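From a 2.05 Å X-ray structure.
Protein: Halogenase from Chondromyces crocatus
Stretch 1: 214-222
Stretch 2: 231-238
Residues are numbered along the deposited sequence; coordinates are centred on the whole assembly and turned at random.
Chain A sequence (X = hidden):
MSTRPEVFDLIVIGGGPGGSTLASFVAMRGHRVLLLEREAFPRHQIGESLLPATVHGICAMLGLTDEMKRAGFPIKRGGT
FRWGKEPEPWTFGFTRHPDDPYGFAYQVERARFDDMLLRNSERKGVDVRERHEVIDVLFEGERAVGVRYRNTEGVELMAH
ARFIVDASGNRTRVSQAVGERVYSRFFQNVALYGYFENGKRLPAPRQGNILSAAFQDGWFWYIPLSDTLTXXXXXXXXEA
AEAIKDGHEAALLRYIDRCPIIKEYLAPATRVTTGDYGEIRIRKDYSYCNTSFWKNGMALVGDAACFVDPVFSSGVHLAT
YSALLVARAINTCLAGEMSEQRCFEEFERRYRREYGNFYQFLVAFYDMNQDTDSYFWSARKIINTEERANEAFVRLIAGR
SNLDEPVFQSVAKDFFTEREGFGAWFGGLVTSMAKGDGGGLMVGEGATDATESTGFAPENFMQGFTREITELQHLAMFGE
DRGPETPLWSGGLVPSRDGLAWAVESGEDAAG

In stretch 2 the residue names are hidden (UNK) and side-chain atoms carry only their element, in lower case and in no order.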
# COMPACT_ATOMS: atom_id res chain seq x y z
N ALA A 214 -10.00 -10.01 -13.54
CA ALA A 214 -10.29 -11.28 -12.88
C ALA A 214 -10.33 -12.45 -13.87
O ALA A 214 -10.81 -12.30 -15.01
CB ALA A 214 -11.60 -11.17 -12.13
N PHE A 215 -9.81 -13.59 -13.45
CA PHE A 215 -9.95 -14.85 -14.20
C PHE A 215 -10.23 -15.98 -13.21
O PHE A 215 -10.54 -15.70 -12.05
CB PHE A 215 -8.74 -15.13 -15.10
CG PHE A 215 -7.48 -15.48 -14.36
CD1 PHE A 215 -6.93 -16.76 -14.48
CD2 PHE A 215 -6.82 -14.53 -13.57
CE1 PHE A 215 -5.76 -17.10 -13.83
CE2 PHE A 215 -5.63 -14.86 -12.91
CZ PHE A 215 -5.10 -16.15 -13.04
N GLN A 216 -10.15 -17.24 -13.65
CA GLN A 216 -10.67 -18.32 -12.79
C GLN A 216 -9.88 -18.51 -11.50
O GLN A 216 -10.45 -18.94 -10.49
CB GLN A 216 -10.78 -19.65 -13.53
CG GLN A 216 -11.69 -20.62 -12.80
CD GLN A 216 -11.94 -21.90 -13.54
OE1 GLN A 216 -13.09 -22.27 -13.77
NE2 GLN A 216 -10.86 -22.61 -13.91
N ASP A 217 -8.58 -18.24 -11.54
CA ASP A 217 -7.70 -18.52 -10.39
C ASP A 217 -7.24 -17.25 -9.64
O ASP A 217 -6.37 -17.32 -8.76
CB ASP A 217 -6.49 -19.35 -10.84
CG ASP A 217 -6.83 -20.83 -11.03
OD1 ASP A 217 -7.98 -21.24 -10.79
OD2 ASP A 217 -5.92 -21.60 -11.39
N GLY A 218 -7.82 -16.11 -9.97
CA GLY A 218 -7.43 -14.85 -9.32
C GLY A 218 -7.60 -13.67 -10.23
O GLY A 218 -8.59 -13.59 -10.96
N TRP A 219 -6.65 -12.75 -10.20
CA TRP A 219 -6.73 -11.57 -11.05
C TRP A 219 -5.36 -11.03 -11.43
O TRP A 219 -4.37 -11.31 -10.76
CB TRP A 219 -7.60 -10.46 -10.42
CG TRP A 219 -7.08 -9.90 -9.12
CD1 TRP A 219 -7.25 -10.42 -7.87
CD2 TRP A 219 -6.33 -8.68 -8.94
NE1 TRP A 219 -6.64 -9.62 -6.93
CE2 TRP A 219 -6.06 -8.55 -7.56
CE3 TRP A 219 -5.83 -7.71 -9.82
CZ2 TRP A 219 -5.32 -7.49 -7.03
CZ3 TRP A 219 -5.10 -6.65 -9.29
CH2 TRP A 219 -4.86 -6.54 -7.91
N PHE A 220 -5.32 -10.27 -12.52
CA PHE A 220 -4.09 -9.68 -13.04
C PHE A 220 -4.12 -8.17 -12.87
O PHE A 220 -5.17 -7.54 -12.99
CB PHE A 220 -3.96 -9.98 -14.54
CG PHE A 220 -3.18 -11.21 -14.86
CD1 PHE A 220 -1.79 -11.16 -14.93
CD2 PHE A 220 -3.83 -12.40 -15.13
CE1 PHE A 220 -1.05 -12.31 -15.24
CE2 PHE A 220 -3.12 -13.56 -15.44
CZ PHE A 220 -1.73 -13.51 -15.51
N TRP A 221 -2.96 -7.58 -12.61
CA TRP A 221 -2.76 -6.16 -12.88
C TRP A 221 -1.91 -5.99 -14.13
O TRP A 221 -1.12 -6.88 -14.48
CB TRP A 221 -2.17 -5.40 -11.69
CG TRP A 221 -0.68 -5.56 -11.47
CD1 TRP A 221 0.33 -4.97 -12.17
CD2 TRP A 221 -0.04 -6.34 -10.44
NE1 TRP A 221 1.56 -5.35 -11.67
CE2 TRP A 221 1.36 -6.18 -10.60
CE3 TRP A 221 -0.52 -7.18 -9.41
CZ2 TRP A 221 2.28 -6.81 -9.77
CZ3 TRP A 221 0.41 -7.80 -8.57
CH2 TRP A 221 1.80 -7.62 -8.76
N TYR A 222 -2.06 -4.84 -14.78
CA TYR A 222 -1.41 -4.53 -16.06
C TYR A 222 -1.17 -3.03 -16.04
O TYR A 222 -2.09 -2.25 -16.29
CB TYR A 222 -2.32 -4.91 -17.24
CG TYR A 222 -1.68 -4.80 -18.63
CD1 TYR A 222 -1.05 -5.89 -19.21
CD2 TYR A 222 -1.75 -3.61 -19.37
CE1 TYR A 222 -0.48 -5.81 -20.48
CE2 TYR A 222 -1.18 -3.52 -20.67
CZ TYR A 222 -0.55 -4.62 -21.21
OH TYR A 222 0.02 -4.58 -22.48
N UNK A 231 4.30 -3.46 -16.32
CA UNK A 231 4.31 -4.32 -15.13
C UNK A 231 3.08 -5.22 -15.16
O UNK A 231 1.98 -4.74 -15.36
o UNK A 231 4.02 -4.26 -12.71
c UNK A 231 4.27 -3.47 -13.86
N UNK A 232 3.28 -6.52 -14.98
CA UNK A 232 2.18 -7.47 -15.10
C UNK A 232 2.27 -8.51 -13.99
O UNK A 232 3.28 -9.22 -13.85
c UNK A 232 2.09 -7.16 -17.64
c UNK A 232 2.14 -8.19 -16.48
c UNK A 232 0.93 -9.12 -16.57
N UNK A 233 1.20 -8.63 -13.22
CA UNK A 233 1.20 -9.51 -12.07
C UNK A 233 -0.09 -10.28 -11.91
O UNK A 233 -1.17 -9.73 -12.14
N UNK A 234 0.04 -11.55 -11.55
CA UNK A 234 -1.09 -12.40 -11.21
C UNK A 234 -1.18 -12.52 -9.69
O UNK A 234 -0.17 -12.81 -9.02
c UNK A 234 -0.93 -13.77 -11.84
N UNK A 235 -2.36 -12.22 -9.16
CA UNK A 235 -2.65 -12.35 -7.73
C UNK A 235 -3.54 -13.59 -7.62
O UNK A 235 -4.69 -13.59 -8.09
c UNK A 235 -2.48 -9.82 -7.35
c UNK A 235 -3.36 -11.09 -7.17
c UNK A 235 -3.75 -11.28 -5.71
N UNK A 236 -2.99 -14.66 -7.04
CA UNK A 236 -3.66 -15.96 -6.94
C UNK A 236 -3.69 -16.44 -5.47
O UNK A 236 -3.24 -15.72 -4.58
c UNK A 236 -1.54 -17.24 -7.57
c UNK A 236 -3.11 -16.53 -9.39
c UNK A 236 -3.00 -17.00 -7.91
N UNK A 237 -4.25 -17.62 -5.22
CA UNK A 237 -4.33 -18.16 -3.86
C UNK A 237 -2.95 -18.54 -3.33
O UNK A 237 -2.10 -19.05 -4.06
c UNK A 237 -5.26 -19.37 -3.80
o UNK A 237 -4.56 -20.55 -4.16
N UNK A 238 -2.75 -18.31 -2.03
CA UNK A 238 -1.57 -18.78 -1.31
C UNK A 238 -1.32 -20.27 -1.55
O UNK A 238 -0.17 -20.71 -1.64
n UNK A 238 1.28 -20.54 3.21
n UNK A 238 2.78 -18.98 3.97
c UNK A 238 -0.55 -18.50 2.48
c UNK A 238 -1.71 -18.50 0.19
c UNK A 238 -0.39 -18.62 0.95
n UNK A 238 0.76 -18.29 3.10
c UNK A 238 1.60 -19.27 3.43
O HOH W 1 -5.45 -19.53 -7.33

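Position 231 carries one carbon followed by one oxygen. The oxygen lies 2.9 Å from Trp 221 NE1, at the edge of the indole and nearly in line with its N-H, so it accepts a hydrogen bond from that ring. A two-atom side chain ending in a hydroxyl is serine, Ser 231.

Position 232 has three carbons, one carrying the other two. One branch lies 3.8 Å from Phe 220 CD1 and the other 3.7 Å from Tyr 222 CD1. The short fork identifies Val 232, whose side chain shares a face of the sheet with those two aromatic residues.

Position 233 has no side-chain atoms. Its CA sits 3.5 Å from the centroid of the six-membered ring of Trp 221, almost on the ring normal; an ideal CB would come within 2.3 Å of Trp 221 CZ2, a clash. This is Gly 233, and its bare backbone lets the indole lie flat across the strand.

At position 234 a single carbon stands over the face of the Phe 220 ring, 3.7 Å from Phe 220 CE1. One carbon makes it Ala 234.

Position 235 again shows one carbon bearing two more. The first is 3.8 Å from the centroid of the five-membered ring of Trp 219, over its face, while one branch reaches 3.7 Å from Trp 221 CZ3. The residue is Val 235, wedged between two indoles.

Position 236 repeats the three-carbon fork. One branch approaches Asp 217 O at 3.4 Å and Phe 215 CZ at 4.2 Å, near the turn that precedes the strand of stretch 1. It is Val 236.

Position 237, one carbon and one oxygen without close contact to stretch 1, is Ser 237, the N-cap of a helix; a water accepts from Ser 237 N at 3.1 Å and donates to Asp 217 O at 2.8 Å, linking the stretches.

Position 238 has three carbons, a nitrogen, then a carbon bearing two further nitrogens. This guanidinium marks Arg 238, which lies out of reach of stretch 1.

The contact is an antiparallel pairing. Trp 219 N donates to Val 235 O at 3.0 Å and Val 235 N to Trp 219 O at 2.7 Å; Trp 221 N to Gly 233 O at 2.8 Å and Gly 233 N to Trp 221 O at 3.2 Å complete the ladder. Small residues on stretch 2 leave space for the large rings of stretch 1, which pack against them on both faces of the sheet.

Stretch 2 (231-238) SVGAVVSR
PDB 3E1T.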